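Local coordinates for macro domain-containing protein (Thermosipho africanus, PDB 7OMU), which joins a DarT-family domain and a macro domain in one chain, with adenosine-5-diphosphoribose bound in a pocket contributed largely by the macro-domain part, at residues A[67-73]-A[130-136]; A[88-93]-A[164-168]; A[339-344]-A[375-381]. The protein carries 1 engineered substitution. All coordinates share one frame; numbering follows the deposited sequence.

Contact 1 (A[67-73]-A[130-136]); sequences KRKSRLL and ASSETQI
A first torsion that swings CG opposite the backbone N (chi1 -173°) and a bend at chi2 (72°) carry R71 from the chain just beyond helix 62-70 into the curve of loop 130-136. In I136, CG1 lies beside the backbone N and chi2 (95°) directs CD1 toward the guanidinium, which it meets obliquely from the opposite direction. Loop carbonyls line the guanidinium edge: R71 NE donates to A130 O at 3.2 Å, coming from above that carbonyl plane, while R71 NH2 makes a straighter but weak bond to S131 O at 3.4 Å. T134 O also lies near the guanidinium plane but is too poorly aligned to accept. With a weak NH1 bond to L72 O, these two bonds probably limit rotation of the guanidinium. Back along the helix, A130 CB packs on R68 CD at 3.7 Å and K67 CD at 4.0 Å. Beyond the guanidinium, toward strand 72-73, L73 CD2 meets I136 CD1 at 3.8 Å, the side chains crossing at about a right angle. An arginine directed at loop carbonyls ties the end of helix 62-70 to the connection between strands 123-125 and 136-138, adjacent in the four-stranded antiparallel sheet of the DarT-family domain.

Contact 2 (A[88-93]-A[164-168]); sequences QPRNPM and KRKIM
K164 of the short helix 163-166 lays its CG against P92 CG at 3.7 Å; the contact sets this helix and the residues after it against the N-capped start of helix 92-99 in the DarT-family domain, with N91 as N-cap and P92 opening the helix. The rest of the K164 side chain runs on, extended, to carry NZ to the backbone O of A299. I167 comes next and is used on two branches. Its CG1, anti to the backbone N (chi1 -168°), crosses Q88 CG at an oblique angle, 3.6 Å away, and CD1 continues toward the carbonyl of R90, the centre of an inverse gamma turn. CG2 instead faces the proline ring, 3.5 Å from P92 CD. M168 closes the segment and spreads along the cap itself. Its CG stands 3.8 Å from N91 CG, the two side chains crossing at about a right angle, and CE reaches P92 CB at 3.7 Å, while SD passes M93 CB. The contact is apolar across the two segments, while the polar bonds nearest the interface belong mainly to the 88-93 turn and cap. Both ends of the N91 amide are engaged: OD1 caps the helix by accepting a weak bond from M93 N and one from L94 N, and ND2 donates to Q88 O at 2.6 Å, in the carbonyl plane and on a lone pair, with an N-H...O angle of 160°.

Contact 3 (A[339-344]-A[375-381]); sequences IVENYK and YLTKLEI
V340, I339 and Y343 on helix 329-346 form an apolar surface against the last part of helix 365-376 and the residues after it. I339 CG2 meets L379 CD2 at 3.9 Å and, obliquely, L376 CD2. V340 divides its branches: CG1 lies by the aliphatic CD of K378, while CG2 points into the backbone turn beside Y375 O, at the edge of the Y375 ring and 3.9 Å from L379 CD1. I381 CD1 approaches the Y343 ring obliquely, 3.7 Å from Y343 CD2.

The aromatic contact is a CH-pi interaction. L379 CG stands over the centre of one face of the Y343 ring, 4.0 Å from its centroid and only 10° off the normal; K344 CG lies over the opposite face, toward the rim. Y343 has CG between its backbone N and carbonyl carbon (chi1 82°), which directs the ring across to L379; the two aliphatic groups flank its faces.

Two polar bonds complete the contact. The backbone N of E380 donates to Y343 OH at 3.0 Å with an angle of 157°, fixing the phenol end of the ring to the turn. Farther out, on the exposed side, K344 NZ makes a long, weak salt bridge to E380 OE2 at 3.5 Å.

I339, L376 and L379 rest on L351 of strand 351-354 in the macro-domain sheet, and I339 also reaches L315 and F317 of strand 313-318. Helix 329-346 and segment 375-381 meet over these strands, and 375-381 then leads into strand 383-386.

How the contacts relate
From the N terminus, the chain passes 67-73, then 88-93, before returning at 130-136 to close contact 1 and at 164-168 to close contact 2, so these two loops cross. Both lie in the DarT-family part and touch: T134 OG1, also bonded to N128 O, probably shares a hydrogen bond with R165 NH1 at 3.2 Å, and R68 NH1 packs on M93 CE. Contact 1 joins helix 62-70 to the loop leading to strand 136-138; contact 2 joins helix 92-99 to helix 163-166. Contact 3 follows in series, closing its own loop at 375-381 in the macro-domain part. Its nearest atoms are about 21 Å from those of contact 2, and its centre lies about 49 Å from that of contact 1.

Contact 1 (A[67-73]-A[130-136])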
loop_
_atom_site.group_PDB
_atom_site.type_symbol
_atom_site.label_atom_id
_atom_site.label_comp_id
_atom_site.label_asym_id
_atom_site.label_seq_id
_atom_site.Cartn_x
_atom_site.Cartn_y
_atom_site.Cartn_z
ATOM N N LYS A 67 -6.889 -23.606 3.287
ATOM C CA LYS A 67 -5.688 -23.411 4.148
ATOM C C LYS A 67 -6.124 -23.044 5.573
ATOM O O LYS A 67 -5.547 -23.604 6.524
ATOM C CB LYS A 67 -4.771 -22.324 3.580
ATOM C CG LYS A 67 -3.350 -22.346 4.128
ATOM C CD LYS A 67 -2.493 -21.179 3.672
ATOM C CE LYS A 67 -1.005 -21.451 3.776
ATOM N NZ LYS A 67 -0.555 -21.570 5.184
ATOM N N ARG A 68 -7.097 -22.134 5.702
ATOM C CA ARG A 68 -7.594 -21.591 6.998
ATOM C C ARG A 68 -8.337 -22.690 7.768
ATOM O O ARG A 68 -8.151 -22.778 9.000
ATOM C CB ARG A 68 -8.523 -20.391 6.779
ATOM C CG ARG A 68 -7.878 -19.186 6.106
ATOM C CD ARG A 68 -6.944 -18.427 7.026
ATOM N NE ARG A 68 -7.584 -17.367 7.790
ATOM C CZ ARG A 68 -7.858 -16.150 7.326
ATOM N NH1 ARG A 68 -7.572 -15.821 6.074
ATOM N NH2 ARG A 68 -8.425 -15.262 8.125
ATOM N N LYS A 69 -9.155 -23.485 7.072
ATOM C CA LYS A 69 -9.917 -24.616 7.664
ATOM C C LYS A 69 -8.937 -25.663 8.204
ATOM O O LYS A 69 -9.113 -26.092 9.364
ATOM C CB LYS A 69 -10.870 -25.221 6.630
ATOM C CG LYS A 69 -12.060 -24.336 6.276
ATOM C CD LYS A 69 -12.844 -24.797 5.063
ATOM C CE LYS A 69 -14.015 -25.696 5.397
ATOM N NZ LYS A 69 -14.457 -26.483 4.219
ATOM N N SER A 70 -7.931 -26.024 7.400
ATOM C CA SER A 70 -6.967 -27.132 7.645
ATOM C C SER A 70 -6.023 -26.815 8.816
ATOM O O SER A 70 -5.355 -27.755 9.301
ATOM C CB SER A 70 -6.192 -27.438 6.391
ATOM O OG SER A 70 -5.560 -26.267 5.897
ATOM N N ARG A 71 -5.954 -25.550 9.244
ATOM C CA ARG A 71 -5.194 -25.110 10.446
ATOM C C ARG A 71 -6.012 -25.426 11.704
ATOM O O ARG A 71 -7.134 -24.891 11.816
ATOM C CB ARG A 71 -4.898 -23.610 10.359
ATOM C CG ARG A 71 -3.978 -23.074 11.446
ATOM C CD ARG A 71 -2.545 -23.528 11.260
ATOM N NE ARG A 71 -1.585 -22.546 11.750
ATOM C CZ ARG A 71 -1.280 -22.336 13.028
ATOM N NH1 ARG A 71 -1.867 -23.036 13.986
ATOM N NH2 ARG A 71 -0.380 -21.417 13.342
ATOM N N LEU A 72 -5.478 -26.266 12.601
ATOM C CA LEU A 72 -6.088 -26.572 13.930
ATOM C C LEU A 72 -5.326 -25.806 15.021
ATOM O O LEU A 72 -4.205 -25.346 14.737
ATOM C CB LEU A 72 -6.108 -28.089 14.177
ATOM C CG LEU A 72 -4.759 -28.780 14.398
ATOM C CD1 LEU A 72 -4.393 -28.859 15.879
ATOM C CD2 LEU A 72 -4.771 -30.179 13.796
ATOM N N LEU A 73 -5.933 -25.661 16.205
ATOM C CA LEU A 73 -5.424 -24.866 17.360
ATOM C C LEU A 73 -5.506 -25.707 18.641
ATOM O O LEU A 73 -6.011 -26.844 18.569
ATOM C CB LEU A 73 -6.273 -23.598 17.494
ATOM C CG LEU A 73 -6.216 -22.624 16.319
ATOM C CD1 LEU A 73 -7.397 -21.666 16.344
ATOM C CD2 LEU A 73 -4.905 -21.854 16.331
ATOM N N ALA A 130 -2.979 -18.346 9.378
ATOM C CA ALA A 130 -2.866 -19.568 8.542
ATOM C C ALA A 130 -1.430 -20.114 8.562
ATOM O O ALA A 130 -1.275 -21.322 8.834
ATOM C CB ALA A 130 -3.312 -19.280 7.130
ATOM N N SER A 131 -0.431 -19.263 8.290
ATOM C CA SER A 131 1.009 -19.625 8.185
ATOM C C SER A 131 1.464 -20.444 9.402
ATOM O O SER A 131 1.089 -20.079 10.536
ATOM C CB SER A 131 1.867 -18.400 8.008
ATOM O OG SER A 131 3.248 -18.729 8.112
ATOM N N SER A 132 2.251 -21.505 9.158
ATOM C CA SER A 132 2.875 -22.393 10.178
ATOM C C SER A 132 3.775 -21.579 11.108
ATOM O O SER A 132 3.693 -21.761 12.333
ATOM C CB SER A 132 3.686 -23.488 9.530
ATOM O OG SER A 132 2.857 -24.519 9.028
ATOM N N GLU A 133 4.617 -20.729 10.517
ATOM C CA GLU A 133 5.631 -19.905 11.220
ATOM C C GLU A 133 4.952 -19.015 12.272
ATOM O O GLU A 133 5.602 -18.725 13.295
ATOM C CB GLU A 133 6.408 -19.085 10.192
ATOM C CG GLU A 133 7.712 -18.514 10.723
ATOM C CD GLU A 133 8.908 -19.448 10.627
ATOM O OE1 GLU A 133 8.892 -20.505 11.294
ATOM O OE2 GLU A 133 9.852 -19.114 9.877
ATOM N N THR A 134 3.699 -18.603 12.043
ATOM C CA THR A 134 2.917 -17.714 12.951
ATOM C C THR A 134 2.574 -18.455 14.248
ATOM O O THR A 134 2.277 -19.664 14.184
ATOM C CB THR A 134 1.642 -17.188 12.274
ATOM O OG1 THR A 134 2.037 -16.278 11.250
ATOM C CG2 THR A 134 0.695 -16.476 13.218
ATOM N N GLN A 135 2.582 -17.724 15.367
ATOM C CA GLN A 135 2.274 -18.225 16.729
ATOM C C GLN A 135 1.020 -17.527 17.264
ATOM O O GLN A 135 1.049 -16.287 17.397
ATOM C CB GLN A 135 3.453 -17.952 17.661
ATOM C CG GLN A 135 4.764 -18.534 17.161
ATOM C CD GLN A 135 5.638 -19.017 18.295
ATOM O OE1 GLN A 135 5.159 -19.482 19.331
ATOM N NE2 GLN A 135 6.943 -18.921 18.103
ATOM N N ILE A 136 -0.017 -18.307 17.584
ATOM C CA ILE A 136 -1.275 -17.830 18.231
ATOM C C ILE A 136 -1.131 -18.016 19.742
ATOM O O ILE A 136 -0.810 -19.141 20.165
ATOM C CB ILE A 136 -2.504 -18.581 17.690
ATOM C CG1 ILE A 136 -2.622 -18.458 16.172
ATOM C CG2 ILE A 136 -3.764 -18.113 18.388
ATOM C CD1 ILE A 136 -2.013 -19.603 15.423
#

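Contact 2 (A[88-93]-A[164-168])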
loop_
_atom_site.group_PDB
_atom_site.type_symbol
_atom_site.label_atom_id
_atom_site.label_comp_id
_atom_site.label_asym_id
_atom_site.label_seq_id
_atom_site.Cartn_x
_atom_site.Cartn_y
_atom_site.Cartn_z
ATOM N N GLN A 88 -3.829 -4.407 11.146
ATOM C CA GLN A 88 -3.512 -3.644 9.917
ATOM C C GLN A 88 -4.260 -4.270 8.746
ATOM O O GLN A 88 -3.886 -5.342 8.282
ATOM C CB GLN A 88 -2.001 -3.657 9.679
ATOM C CG GLN A 88 -1.597 -3.062 8.340
ATOM C CD GLN A 88 -2.011 -1.616 8.246
ATOM O OE1 GLN A 88 -3.104 -1.287 7.772
ATOM N NE2 GLN A 88 -1.135 -0.748 8.730
ATOM N N PRO A 89 -5.345 -3.640 8.247
ATOM C CA PRO A 89 -6.074 -4.160 7.088
ATOM C C PRO A 89 -5.411 -3.851 5.734
ATOM O O PRO A 89 -5.673 -4.581 4.789
ATOM C CB PRO A 89 -7.430 -3.445 7.178
ATOM C CG PRO A 89 -7.098 -2.125 7.839
ATOM C CD PRO A 89 -5.957 -2.418 8.793
ATOM N N ARG A 90 -4.599 -2.787 5.659
ATOM C CA ARG A 90 -3.831 -2.408 4.444
ATOM C C ARG A 90 -2.633 -3.355 4.332
ATOM O O ARG A 90 -1.501 -2.914 4.625
ATOM C CB ARG A 90 -3.409 -0.940 4.530
ATOM C CG ARG A 90 -2.852 -0.363 3.238
ATOM C CD ARG A 90 -2.474 1.096 3.430
ATOM N NE ARG A 90 -1.832 1.691 2.264
ATOM C CZ ARG A 90 -0.561 1.488 1.905
ATOM N NH1 ARG A 90 0.222 0.686 2.614
ATOM N NH2 ARG A 90 -0.076 2.087 0.829
ATOM N N ASN A 91 -2.893 -4.598 3.902
ATOM C CA ASN A 91 -1.988 -5.770 4.043
ATOM C C ASN A 91 -2.093 -6.668 2.809
ATOM O O ASN A 91 -2.978 -6.480 1.978
ATOM C CB ASN A 91 -2.318 -6.519 5.338
ATOM C CG ASN A 91 -3.687 -7.168 5.316
ATOM O OD1 ASN A 91 -4.078 -7.790 4.331
ATOM N ND2 ASN A 91 -4.420 -7.037 6.407
ATOM N N PRO A 92 -1.202 -7.679 2.651
ATOM C CA PRO A 92 -1.242 -8.599 1.509
ATOM C C PRO A 92 -2.595 -9.217 1.123
ATOM O O PRO A 92 -2.777 -9.496 -0.044
ATOM C CB PRO A 92 -0.325 -9.736 1.983
ATOM C CG PRO A 92 0.715 -9.031 2.803
ATOM C CD PRO A 92 -0.057 -7.957 3.534
ATOM N N MET A 93 -3.477 -9.460 2.096
ATOM C CA MET A 93 -4.807 -10.075 1.851
ATOM C C MET A 93 -5.656 -9.084 1.053
ATOM O O MET A 93 -6.150 -9.464 -0.030
ATOM C CB MET A 93 -5.530 -10.432 3.153
ATOM C CG MET A 93 -6.857 -11.144 2.927
ATOM S SD MET A 93 -6.659 -12.599 1.862
ATOM C CE MET A 93 -6.435 -13.874 3.103
ATOM N N LYS A 164 5.836 -9.603 5.762
ATOM C CA LYS A 164 4.662 -10.001 4.940
ATOM C C LYS A 164 3.753 -10.934 5.746
ATOM O O LYS A 164 2.535 -10.924 5.513
ATOM C CB LYS A 164 5.089 -10.693 3.644
ATOM C CG LYS A 164 3.956 -10.881 2.648
ATOM C CD LYS A 164 4.338 -11.639 1.401
ATOM C CE LYS A 164 3.198 -11.701 0.407
ATOM N NZ LYS A 164 3.346 -12.832 -0.538
ATOM N N ARG A 165 4.329 -11.734 6.641
ATOM C CA ARG A 165 3.572 -12.577 7.601
ATOM C C ARG A 165 3.052 -11.673 8.726
ATOM O O ARG A 165 1.830 -11.605 8.903
ATOM C CB ARG A 165 4.468 -13.708 8.114
ATOM C CG ARG A 165 3.758 -14.743 8.971
ATOM C CD ARG A 165 4.732 -15.787 9.493
ATOM N NE ARG A 165 5.858 -15.206 10.212
ATOM C CZ ARG A 165 5.808 -14.702 11.445
ATOM N NH1 ARG A 165 4.677 -14.702 12.134
ATOM N NH2 ARG A 165 6.902 -14.196 11.988
ATOM N N LYS A 166 3.957 -10.959 9.402
ATOM C CA LYS A 166 3.703 -10.207 10.665
ATOM C C LYS A 166 2.589 -9.167 10.495
ATOM O O LYS A 166 1.837 -8.970 11.458
ATOM C CB LYS A 166 4.982 -9.521 11.157
ATOM C CG LYS A 166 6.070 -10.471 11.638
ATOM C CD LYS A 166 7.301 -9.778 12.174
ATOM C CE LYS A 166 8.461 -10.737 12.344
ATOM N NZ LYS A 166 9.519 -10.181 13.218
ATOM N N ILE A 167 2.496 -8.512 9.337
ATOM C CA ILE A 167 1.567 -7.361 9.108
ATOM C C ILE A 167 0.107 -7.839 9.153
ATOM O O ILE A 167 -0.788 -7.011 9.432
ATOM C CB ILE A 167 1.892 -6.637 7.789
ATOM C CG1 ILE A 167 1.146 -5.305 7.703
ATOM C CG2 ILE A 167 1.611 -7.522 6.580
ATOM C CD1 ILE A 167 1.579 -4.436 6.554
ATOM N N MET A 168 -0.130 -9.127 8.904
ATOM C CA MET A 168 -1.477 -9.747 8.982
ATOM C C MET A 168 -1.685 -10.374 10.363
ATOM O O MET A 168 -2.550 -11.260 10.484
ATOM C CB MET A 168 -1.637 -10.802 7.887
ATOM C CG MET A 168 -1.648 -10.187 6.518
ATOM S SD MET A 168 -2.061 -11.372 5.243
ATOM C CE MET A 168 -0.438 -12.065 4.918
#

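Contact 3 (A[339-344]-A[375-381])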
loop_
_atom_site.group_PDB
_atom_site.type_symbol
_atom_site.label_atom_id
_atom_site.label_comp_id
_atom_site.label_asym_id
_atom_site.label_seq_id
_atom_site.Cartn_x
_atom_site.Cartn_y
_atom_site.Cartn_z
ATOM N N ILE A 339 14.296 11.528 -20.367
ATOM C CA ILE A 339 12.961 10.867 -20.275
ATOM C C ILE A 339 12.141 11.251 -21.512
ATOM O O ILE A 339 11.663 10.334 -22.212
ATOM C CB ILE A 339 12.259 11.233 -18.953
ATOM C CG1 ILE A 339 12.976 10.592 -17.762
ATOM C CG2 ILE A 339 10.781 10.863 -18.994
ATOM C CD1 ILE A 339 12.436 11.010 -16.415
ATOM N N VAL A 340 12.014 12.551 -21.786
ATOM C CA VAL A 340 11.229 13.095 -22.935
ATOM C C VAL A 340 11.728 12.446 -24.235
ATOM O O VAL A 340 10.886 12.037 -25.055
ATOM C CB VAL A 340 11.307 14.636 -22.989
ATOM C CG1 VAL A 340 10.819 15.191 -24.320
ATOM C CG2 VAL A 340 10.546 15.282 -21.841
ATOM N N GLU A 341 13.046 12.336 -24.407
ATOM C CA GLU A 341 13.679 11.861 -25.667
ATOM C C GLU A 341 13.532 10.337 -25.818
ATOM O O GLU A 341 13.476 9.873 -26.971
ATOM C CB GLU A 341 15.144 12.299 -25.709
ATOM C CG GLU A 341 15.312 13.798 -25.912
ATOM C CD GLU A 341 16.728 14.342 -25.783
ATOM O OE1 GLU A 341 17.575 13.661 -25.160
ATOM O OE2 GLU A 341 16.982 15.457 -26.303
ATOM N N ASN A 342 13.455 9.583 -24.716
ATOM C CA ASN A 342 13.720 8.118 -24.725
ATOM C C ASN A 342 12.507 7.285 -24.278
ATOM O O ASN A 342 12.597 6.043 -24.391
ATOM C CB ASN A 342 14.938 7.789 -23.861
ATOM C CG ASN A 342 16.219 8.357 -24.433
ATOM O OD1 ASN A 342 16.627 7.989 -25.533
ATOM N ND2 ASN A 342 16.854 9.258 -23.705
ATOM N N TYR A 343 11.421 7.890 -23.793
ATOM C CA TYR A 343 10.252 7.127 -23.275
ATOM C C TYR A 343 9.608 6.345 -24.431
ATOM O O TYR A 343 9.152 5.210 -24.205
ATOM C CB TYR A 343 9.272 8.035 -22.528
ATOM C CG TYR A 343 8.304 8.817 -23.377
ATOM C CD1 TYR A 343 8.646 10.056 -23.892
ATOM C CD2 TYR A 343 7.027 8.345 -23.628
ATOM C CE1 TYR A 343 7.755 10.792 -24.656
ATOM C CE2 TYR A 343 6.120 9.073 -24.380
ATOM C CZ TYR A 343 6.487 10.300 -24.900
ATOM O OH TYR A 343 5.608 11.028 -25.649
ATOM N N LYS A 344 9.610 6.919 -25.635
ATOM C CA LYS A 344 9.142 6.256 -26.883
ATOM C C LYS A 344 10.046 5.051 -27.194
ATOM O O LYS A 344 9.546 3.908 -27.105
ATOM C CB LYS A 344 9.116 7.264 -28.038
ATOM C CG LYS A 344 8.127 8.416 -27.886
ATOM C CD LYS A 344 6.682 8.033 -28.160
ATOM C CE LYS A 344 5.842 9.202 -28.630
ATOM N NZ LYS A 344 4.402 8.852 -28.712
ATOM N N TYR A 375 8.772 19.576 -18.488
ATOM C CA TYR A 375 9.309 18.469 -19.318
ATOM C C TYR A 375 8.292 17.327 -19.412
ATOM O O TYR A 375 8.030 16.855 -20.534
ATOM C CB TYR A 375 10.654 17.995 -18.766
ATOM C CG TYR A 375 11.815 18.854 -19.195
ATOM C CD1 TYR A 375 12.447 18.649 -20.415
ATOM C CD2 TYR A 375 12.267 19.892 -18.398
ATOM C CE1 TYR A 375 13.507 19.442 -20.824
ATOM C CE2 TYR A 375 13.321 20.699 -18.795
ATOM C CZ TYR A 375 13.944 20.474 -20.011
ATOM O OH TYR A 375 14.990 21.264 -20.392
ATOM N N LEU A 376 7.745 16.892 -18.277
ATOM C CA LEU A 376 6.928 15.652 -18.190
ATOM C C LEU A 376 5.522 15.889 -18.753
ATOM O O LEU A 376 4.816 14.891 -18.994
ATOM C CB LEU A 376 6.876 15.189 -16.734
ATOM C CG LEU A 376 8.203 14.711 -16.158
ATOM C CD1 LEU A 376 8.094 14.493 -14.660
ATOM C CD2 LEU A 376 8.663 13.437 -16.847
ATOM N N THR A 377 5.125 17.144 -18.962
ATOM C CA THR A 377 3.830 17.488 -19.604
ATOM C C THR A 377 3.899 17.089 -21.083
ATOM O O THR A 377 2.853 16.740 -21.647
ATOM C CB THR A 377 3.470 18.962 -19.374
ATOM O OG1 THR A 377 2.066 19.090 -19.598
ATOM C CG2 THR A 377 4.244 19.917 -20.253
ATOM N N LYS A 378 5.098 17.113 -21.668
ATOM C CA LYS A 378 5.343 16.712 -23.078
ATOM C C LYS A 378 4.987 15.230 -23.268
ATOM O O LYS A 378 4.508 14.892 -24.361
ATOM C CB LYS A 378 6.799 16.968 -23.478
ATOM C CG LYS A 378 7.276 18.416 -23.418
ATOM C CD LYS A 378 8.700 18.587 -23.945
ATOM C CE LYS A 378 9.514 19.697 -23.300
ATOM N NZ LYS A 378 9.362 21.001 -23.991
ATOM N N LEU A 379 5.211 14.377 -22.259
ATOM C CA LEU A 379 4.986 12.905 -22.352
ATOM C C LEU A 379 3.545 12.615 -22.783
ATOM O O LEU A 379 2.631 13.192 -22.173
ATOM C CB LEU A 379 5.279 12.238 -21.004
ATOM C CG LEU A 379 6.683 11.662 -20.856
ATOM C CD1 LEU A 379 7.737 12.723 -21.145
ATOM C CD2 LEU A 379 6.879 11.069 -19.470
ATOM N N GLU A 380 3.370 11.732 -23.774
ATOM C CA GLU A 380 2.051 11.287 -24.305
ATOM C C GLU A 380 1.630 9.980 -23.617
ATOM O O GLU A 380 0.951 9.160 -24.269
ATOM C CB GLU A 380 2.111 11.079 -25.819
ATOM C CG GLU A 380 2.625 12.273 -26.605
ATOM C CD GLU A 380 2.570 12.066 -28.113
ATOM O OE1 GLU A 380 1.483 11.717 -28.617
ATOM O OE2 GLU A 380 3.616 12.231 -28.786
ATOM N N ILE A 381 2.012 9.799 -22.348
ATOM C CA ILE A 381 1.672 8.612 -21.506
ATOM C C ILE A 381 1.237 9.108 -20.130
ATOM O O ILE A 381 1.554 10.237 -19.761
ATOM C CB ILE A 381 2.876 7.655 -21.398
ATOM C CG1 ILE A 381 4.149 8.380 -20.946
ATOM C CG2 ILE A 381 3.086 6.910 -22.704
ATOM C CD1 ILE A 381 5.242 7.460 -20.459
#